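Side-chain contacts in isoflavone reductase (Medicago sativa, PDB 2GAS), which reduces 2'-hydroxyisoflavones with NADPH to chiral isoflavanones such as vestitone, on the route to the alfalfa phytoalexin (-)-medicarpin: residues H17-S22 with L55-L60; A25-Y30 with F197-A202; A164-T169 with N260-L265. All coordinates share one frame; numbering follows the deposited sequence.

Contact 1. Residues H17-S22 with L55-L60; sequences HIVWAS and LGVILL
Leu55 meets Trp20 through a single methyl: Leu55 CD1 lies 3.7 Å from Trp20 CD1 and 4.0 Å from Trp20 NE1, near the plane of the indole and at the edge of its five-membered ring, not over a face. The reach comes from an extended leucine chain, with CD1 anti to CA (chi2 174°). The indole is fixed by polar and aromatic neighbours: NE1 is hydrogen-bonded to Asn51 OD1, and the ring of Tyr52 stands at about 80° to it. Both belong to helix 42-54, which precedes this segment.

Gly56 then turns the chain. With positive phi and two bonds back into the last turn it forms a Schellman motif, so the backbone leaves the helix and comes round to Val57.

Val57 makes the second, buried touch. Its CG2 is 3.8 Å from CG1 of Val19, and the two side chains cross at about a right angle, one methyl from each. In Val19 that methyl is the branch anti to the backbone N (chi1 171°). The two valine CA atoms are 8.1 Å apart, and neither pair adds a polar bond across the contact.

From Ile58 the chain becomes strand 58-61, bonded through its backbone to the neighbouring strand 29-33. Tyr52 touches both valines, and Val19 also packs on Ile7 of strand 5-8 and on Pro10 of the inferred NADP(+) site. Helix 15-25 thus lies against the parallel Rossmann-type sheet that includes strands 5-8, 29-33 and 58-61, with helix 42-54 and the turn into strand 58-61 packed along its flank.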
# COMPACT_ATOMS: atom_id res chain seq x y z
N HIS A 17 -10.17 -2.93 -2.15
CA HIS A 17 -10.16 -3.67 -0.90
C HIS A 17 -10.47 -2.79 0.30
O HIS A 17 -10.96 -3.26 1.32
CB HIS A 17 -8.83 -4.39 -0.75
CG HIS A 17 -8.63 -5.47 -1.77
ND1 HIS A 17 -9.34 -6.64 -1.76
CD2 HIS A 17 -7.87 -5.50 -2.89
CE1 HIS A 17 -9.04 -7.35 -2.83
NE2 HIS A 17 -8.14 -6.68 -3.54
N ILE A 18 -10.16 -1.50 0.17
CA ILE A 18 -10.46 -0.54 1.22
C ILE A 18 -11.97 -0.31 1.21
O ILE A 18 -12.60 -0.24 2.27
CB ILE A 18 -9.71 0.79 0.98
CG1 ILE A 18 -8.21 0.52 1.01
CG2 ILE A 18 -10.08 1.80 2.05
CD1 ILE A 18 -7.70 0.06 2.34
N VAL A 19 -12.55 -0.19 0.02
CA VAL A 19 -13.99 -0.00 -0.10
C VAL A 19 -14.70 -1.21 0.52
O VAL A 19 -15.59 -1.06 1.35
CB VAL A 19 -14.44 0.14 -1.57
CG1 VAL A 19 -15.96 0.11 -1.65
CG2 VAL A 19 -13.90 1.43 -2.17
N TRP A 20 -14.28 -2.41 0.13
CA TRP A 20 -14.92 -3.61 0.67
C TRP A 20 -14.74 -3.76 2.19
O TRP A 20 -15.66 -4.19 2.88
CB TRP A 20 -14.40 -4.87 -0.04
CG TRP A 20 -14.90 -4.98 -1.47
CD1 TRP A 20 -16.14 -4.65 -1.93
CD2 TRP A 20 -14.17 -5.47 -2.60
NE1 TRP A 20 -16.23 -4.90 -3.28
CE2 TRP A 20 -15.04 -5.41 -3.71
CE3 TRP A 20 -12.86 -5.95 -2.78
CZ2 TRP A 20 -14.65 -5.82 -4.99
CZ3 TRP A 20 -12.47 -6.36 -4.06
CH2 TRP A 20 -13.36 -6.29 -5.15
N ALA A 21 -13.58 -3.39 2.71
CA ALA A 21 -13.35 -3.50 4.14
C ALA A 21 -14.22 -2.50 4.90
O ALA A 21 -14.68 -2.76 6.00
CB ALA A 21 -11.87 -3.28 4.47
N SER A 22 -14.44 -1.34 4.29
CA SER A 22 -15.25 -0.31 4.92
C SER A 22 -16.69 -0.83 5.03
O SER A 22 -17.33 -0.69 6.07
CB SER A 22 -15.20 0.98 4.11
OG SER A 22 -15.91 2.03 4.76
N LEU A 55 -23.82 -3.03 -2.70
CA LEU A 55 -23.44 -3.15 -1.29
C LEU A 55 -23.80 -1.93 -0.46
O LEU A 55 -23.56 -1.90 0.75
CB LEU A 55 -21.93 -3.40 -1.18
CG LEU A 55 -21.38 -4.71 -1.73
CD1 LEU A 55 -19.86 -4.70 -1.64
CD2 LEU A 55 -21.97 -5.88 -0.94
N GLY A 56 -24.36 -0.91 -1.10
CA GLY A 56 -24.73 0.28 -0.37
C GLY A 56 -23.70 1.40 -0.40
O GLY A 56 -23.86 2.39 0.31
N VAL A 57 -22.65 1.24 -1.18
CA VAL A 57 -21.64 2.29 -1.28
C VAL A 57 -22.31 3.48 -1.95
O VAL A 57 -23.03 3.31 -2.94
CB VAL A 57 -20.43 1.86 -2.13
CG1 VAL A 57 -19.47 3.04 -2.31
CG2 VAL A 57 -19.70 0.71 -1.46
N ILE A 58 -22.09 4.67 -1.41
CA ILE A 58 -22.65 5.90 -1.95
C ILE A 58 -21.63 6.53 -2.90
O ILE A 58 -20.49 6.80 -2.51
CB ILE A 58 -22.98 6.92 -0.83
CG1 ILE A 58 -24.15 6.41 0.02
CG2 ILE A 58 -23.33 8.27 -1.44
CD1 ILE A 58 -23.85 5.18 0.82
N LEU A 59 -22.03 6.76 -4.15
CA LEU A 59 -21.13 7.35 -5.12
C LEU A 59 -21.25 8.87 -5.12
O LEU A 59 -22.34 9.41 -5.33
CB LEU A 59 -21.45 6.84 -6.53
CG LEU A 59 -21.45 5.34 -6.74
CD1 LEU A 59 -21.74 5.04 -8.20
CD2 LEU A 59 -20.09 4.76 -6.33
N LEU A 60 -20.14 9.54 -4.89
CA LEU A 60 -20.11 11.00 -4.90
C LEU A 60 -19.42 11.39 -6.21
O LEU A 60 -18.33 10.91 -6.51
CB LEU A 60 -19.34 11.54 -3.70
CG LEU A 60 -19.96 11.26 -2.32
CD1 LEU A 60 -19.13 11.92 -1.24
CD2 LEU A 60 -21.39 11.79 -2.28

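Contact 2. Residues A25-Y30 with F197-A202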
# COMPACT_ATOMS: atom_id res chain seq x y z
N ALA A 25 -16.91 -3.62 7.71
CA ALA A 25 -16.88 -3.08 9.06
C ALA A 25 -18.20 -2.41 9.44
O ALA A 25 -18.48 -2.23 10.63
CB ALA A 25 -15.74 -2.08 9.19
N GLY A 26 -18.98 -2.04 8.44
CA GLY A 26 -20.26 -1.40 8.68
C GLY A 26 -20.26 0.11 8.59
O GLY A 26 -21.26 0.76 8.92
N ASN A 27 -19.15 0.69 8.14
CA ASN A 27 -19.08 2.14 8.01
C ASN A 27 -19.86 2.66 6.83
O ASN A 27 -19.96 1.99 5.80
CB ASN A 27 -17.64 2.62 7.79
CG ASN A 27 -16.76 2.43 8.99
OD1 ASN A 27 -16.32 1.32 9.27
ND2 ASN A 27 -16.49 3.52 9.69
N PRO A 28 -20.45 3.87 6.96
CA PRO A 28 -21.18 4.40 5.81
C PRO A 28 -20.00 4.61 4.85
O PRO A 28 -19.03 5.28 5.20
CB PRO A 28 -21.73 5.72 6.34
CG PRO A 28 -21.98 5.42 7.78
CD PRO A 28 -20.73 4.64 8.18
N THR A 29 -20.09 4.03 3.66
CA THR A 29 -18.99 4.10 2.71
C THR A 29 -19.30 4.90 1.45
O THR A 29 -20.33 4.70 0.82
CB THR A 29 -18.56 2.67 2.35
OG1 THR A 29 -18.33 1.94 3.56
CG2 THR A 29 -17.28 2.66 1.53
N TYR A 30 -18.38 5.80 1.10
CA TYR A 30 -18.52 6.66 -0.07
C TYR A 30 -17.33 6.49 -1.01
O TYR A 30 -16.21 6.27 -0.56
CB TYR A 30 -18.59 8.13 0.37
CG TYR A 30 -19.73 8.46 1.31
CD1 TYR A 30 -19.77 7.96 2.61
CD2 TYR A 30 -20.78 9.28 0.89
CE1 TYR A 30 -20.83 8.27 3.47
CE2 TYR A 30 -21.84 9.59 1.74
CZ TYR A 30 -21.86 9.08 3.02
OH TYR A 30 -22.92 9.38 3.85
N PHE A 197 -6.92 -3.71 7.59
CA PHE A 197 -6.15 -2.94 8.55
C PHE A 197 -6.31 -1.43 8.37
O PHE A 197 -6.24 -0.67 9.33
CB PHE A 197 -4.67 -3.32 8.46
CG PHE A 197 -4.34 -4.62 9.13
CD1 PHE A 197 -4.01 -5.74 8.37
CD2 PHE A 197 -4.38 -4.73 10.51
CE1 PHE A 197 -3.72 -6.95 8.99
CE2 PHE A 197 -4.09 -5.93 11.14
CZ PHE A 197 -3.76 -7.04 10.38
N THR A 198 -6.51 -0.99 7.13
CA THR A 198 -6.68 0.43 6.88
C THR A 198 -7.96 0.92 7.55
O THR A 198 -7.98 1.99 8.17
CB THR A 198 -6.75 0.73 5.37
OG1 THR A 198 -5.52 0.34 4.75
CG2 THR A 198 -6.98 2.22 5.13
N ILE A 199 -9.02 0.14 7.44
CA ILE A 199 -10.29 0.52 8.05
C ILE A 199 -10.22 0.39 9.57
O ILE A 199 -10.80 1.20 10.29
CB ILE A 199 -11.46 -0.31 7.46
CG1 ILE A 199 -11.73 0.11 6.00
CG2 ILE A 199 -12.74 -0.08 8.27
CD1 ILE A 199 -10.56 -0.05 5.08
N ARG A 200 -9.49 -0.61 10.06
CA ARG A 200 -9.34 -0.76 11.51
C ARG A 200 -8.67 0.50 12.03
O ARG A 200 -9.07 1.05 13.06
CB ARG A 200 -8.47 -1.98 11.85
CG ARG A 200 -9.21 -3.30 11.88
CD ARG A 200 -10.19 -3.34 13.05
NE ARG A 200 -9.74 -4.24 14.12
CZ ARG A 200 -9.54 -3.85 15.37
NH1 ARG A 200 -9.74 -2.59 15.72
NH2 ARG A 200 -9.15 -4.73 16.28
N ALA A 201 -7.66 0.97 11.31
CA ALA A 201 -6.93 2.18 11.70
C ALA A 201 -7.85 3.40 11.60
O ALA A 201 -7.82 4.28 12.46
CB ALA A 201 -5.70 2.36 10.80
N ALA A 202 -8.67 3.45 10.55
CA ALA A 202 -9.57 4.58 10.35
C ALA A 202 -10.54 4.74 11.52
O ALA A 202 -10.81 5.85 11.96
CB ALA A 202 -10.35 4.39 9.06
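Ala25 and Ile199 face each other across a backbone spacing of 7.6 Å between Ala25 CA and Ile199 CA, the shortest such pair here, with both CB atoms pointing toward the opposite segment. Ile199 does the touching with its CG2 branch: this methyl is 3.7 Å from Ala25 CB and 4.0 Å from Asn27 OD1. CG1 lies beside the backbone N (chi1 -70°), which leaves CG2 anti to it, and the longer CG1-CD1 arm leads away from this segment toward helix 15-25. One methyl therefore touches residues on both sides of Gly26, Ala25 and Asn27.

Between the two, Gly26 adopts a positive phi (98°) in a Schellman motif. The chain then passes into strand 29-33, the second strand of the beta-alpha-beta unit 5-8, 15-25, 29-33 that opens this Rossmann-type fold.

The Asn27 and Ile199 side chains run antiparallel alongside each other. Asn27 is buried, and its ND2 is hydrogen-bonded to Asn203 OD1, just after helix 191-202, and to Asn3 O, which tethers the amide beside the isoleucine. Asn27 O accepts a bond from Thr29 OG1 at 2.8 Å, the donor standing 50° out of the carbonyl plane.

Contact 3. Residues A164-T169 with N260-L265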
# COMPACT_ATOMS: atom_id res chain seq x y z
N ALA A 164 9.91 -11.68 -5.90
CA ALA A 164 10.77 -10.55 -6.23
C ALA A 164 11.73 -10.81 -7.38
O ALA A 164 12.87 -10.33 -7.38
CB ALA A 164 11.56 -10.12 -4.99
N GLN A 165 11.29 -11.59 -8.37
CA GLN A 165 12.12 -11.91 -9.53
C GLN A 165 11.74 -11.04 -10.73
O GLN A 165 10.56 -10.82 -10.99
CB GLN A 165 11.95 -13.38 -9.92
CG GLN A 165 12.30 -14.37 -8.83
CD GLN A 165 13.75 -14.28 -8.42
OE1 GLN A 165 14.08 -13.81 -7.33
NE2 GLN A 165 14.64 -14.74 -9.29
N LEU A 166 12.75 -10.58 -11.47
CA LEU A 166 12.52 -9.76 -12.65
C LEU A 166 11.90 -10.55 -13.80
O LEU A 166 12.21 -11.73 -13.99
CB LEU A 166 13.84 -9.13 -13.13
CG LEU A 166 14.53 -8.14 -12.19
CD1 LEU A 166 15.84 -7.69 -12.82
CD2 LEU A 166 13.61 -6.94 -11.95
N ASP A 167 11.04 -9.90 -14.57
CA ASP A 167 10.38 -10.52 -15.72
C ASP A 167 9.72 -11.86 -15.40
O ASP A 167 9.90 -12.84 -16.12
CB ASP A 167 11.37 -10.71 -16.87
CG ASP A 167 11.95 -9.39 -17.35
OD1 ASP A 167 11.16 -8.50 -17.73
OD2 ASP A 167 13.19 -9.25 -17.35
N ALA A 168 8.95 -11.88 -14.31
CA ALA A 168 8.24 -13.08 -13.89
C ALA A 168 6.96 -12.64 -13.19
O ALA A 168 6.98 -11.69 -12.41
CB ALA A 168 9.10 -13.91 -12.95
N THR A 169 5.86 -13.32 -13.47
CA THR A 169 4.59 -12.97 -12.85
C THR A 169 4.23 -13.96 -11.75
O THR A 169 3.59 -13.60 -10.77
CB THR A 169 3.44 -12.93 -13.88
OG1 THR A 169 3.34 -14.20 -14.54
CG2 THR A 169 3.69 -11.85 -14.92
N ASN A 260 15.20 -0.19 -13.85
CA ASN A 260 16.05 0.36 -12.80
C ASN A 260 15.21 0.68 -11.57
O ASN A 260 15.65 0.50 -10.44
CB ASN A 260 16.77 1.62 -13.30
CG ASN A 260 15.83 2.67 -13.87
OD1 ASN A 260 16.22 3.82 -14.08
ND2 ASN A 260 14.59 2.28 -14.14
N TYR A 261 13.99 1.16 -11.80
CA TYR A 261 13.08 1.51 -10.72
C TYR A 261 12.71 0.26 -9.92
O TYR A 261 12.72 0.27 -8.69
CB TYR A 261 11.81 2.13 -11.30
CG TYR A 261 10.82 2.59 -10.25
CD1 TYR A 261 10.95 3.84 -9.65
CD2 TYR A 261 9.77 1.77 -9.84
CE1 TYR A 261 10.05 4.27 -8.67
CE2 TYR A 261 8.87 2.19 -8.87
CZ TYR A 261 9.01 3.43 -8.29
OH TYR A 261 8.12 3.85 -7.33
N LEU A 262 12.40 -0.81 -10.64
CA LEU A 262 12.02 -2.08 -10.04
C LEU A 262 13.16 -2.63 -9.18
O LEU A 262 12.94 -3.02 -8.03
CB LEU A 262 11.67 -3.07 -11.15
CG LEU A 262 10.60 -4.12 -10.88
CD1 LEU A 262 9.27 -3.43 -10.57
CD2 LEU A 262 10.45 -5.03 -12.10
N LEU A 263 14.37 -2.66 -9.73
CA LEU A 263 15.52 -3.16 -8.99
C LEU A 263 15.82 -2.31 -7.77
O LEU A 263 16.22 -2.83 -6.73
CB LEU A 263 16.77 -3.20 -9.88
CG LEU A 263 17.13 -4.53 -10.54
CD1 LEU A 263 18.53 -4.40 -11.14
CD2 LEU A 263 17.11 -5.66 -9.52
N ALA A 264 15.64 -1.00 -7.89
CA ALA A 264 15.89 -0.11 -6.76
C ALA A 264 14.87 -0.40 -5.66
O ALA A 264 15.19 -0.35 -4.47
CB ALA A 264 15.80 1.35 -7.20
N LEU A 265 13.64 -0.70 -6.06
CA LEU A 265 12.59 -1.02 -5.09
C LEU A 265 12.99 -2.29 -4.33
O LEU A 265 12.92 -2.33 -3.10
CB LEU A 265 11.25 -1.22 -5.81
CG LEU A 265 10.02 -1.49 -4.95
CD1 LEU A 265 9.82 -0.36 -3.95
CD2 LEU A 265 8.81 -1.63 -5.85
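Leu166 carries this contact alone from its side of the interface, meeting Leu262 and Leu263 on one helix. Its CB does not set out directly at the helix; with chi1 at -65°, CG lies beside the backbone N, and the branched end closes the gap. CB itself stays beyond van der Waals range of the helix. CG comes next, and the nearest carbon to it there is Leu263 CD2 at 4.5 Å, a loose approach. The methyls do the rest, each taking a different leucine. CD1 is 4.1 Å from Leu263 CD2 and also 4.1 Å from Leu263 CG, so it rests against the CG-CD2 bond of Leu263, whose side chain it meets at about a right angle. CD2 is 3.7 Å from Leu262 CD2, a methyl-to-methyl touch between two leucines pointing in opposite senses.

Leu263 is buried and also packs on Asp251 and Ile252 of helix 245-254, whereas Leu166 is exposed.

Other side chains of helix 259-271, Tyr261, Ala264 and Leu265, pack on helix 126-143. The arrangement is plain apolar packing of an irregular loop, between helix 156-160 and strand 175-179, on a helix of what is probably the smaller, substrate-binding lobe of this NmrA-type reductase fold.

In the fold
Contacts 1 and 2 are neighbours in the Rossmann-type part of the fold, their centres 9 Å apart. They join directly: Ser22 OG lies 2.7 Å from Thr29 OG1 and Ile58 N 2.8 Å from Thr29 O, both probable hydrogen bonds, while Ile199 CD1 packs 3.5 Å from Ile18 O. Contact 1 borders the inferred NADP(+) site, the Val19 side chain about 4 Å from that of Pro10; contact 2 lies further off, Ile199 about 9 Å from Gly15. Contact 3 is set apart, its centre 32 Å from either of the others, on the opposite side of the chain's centre and away from the annotated sites. Its helix packs on helix 126-143, which carries the inferred proton acceptor Lys133.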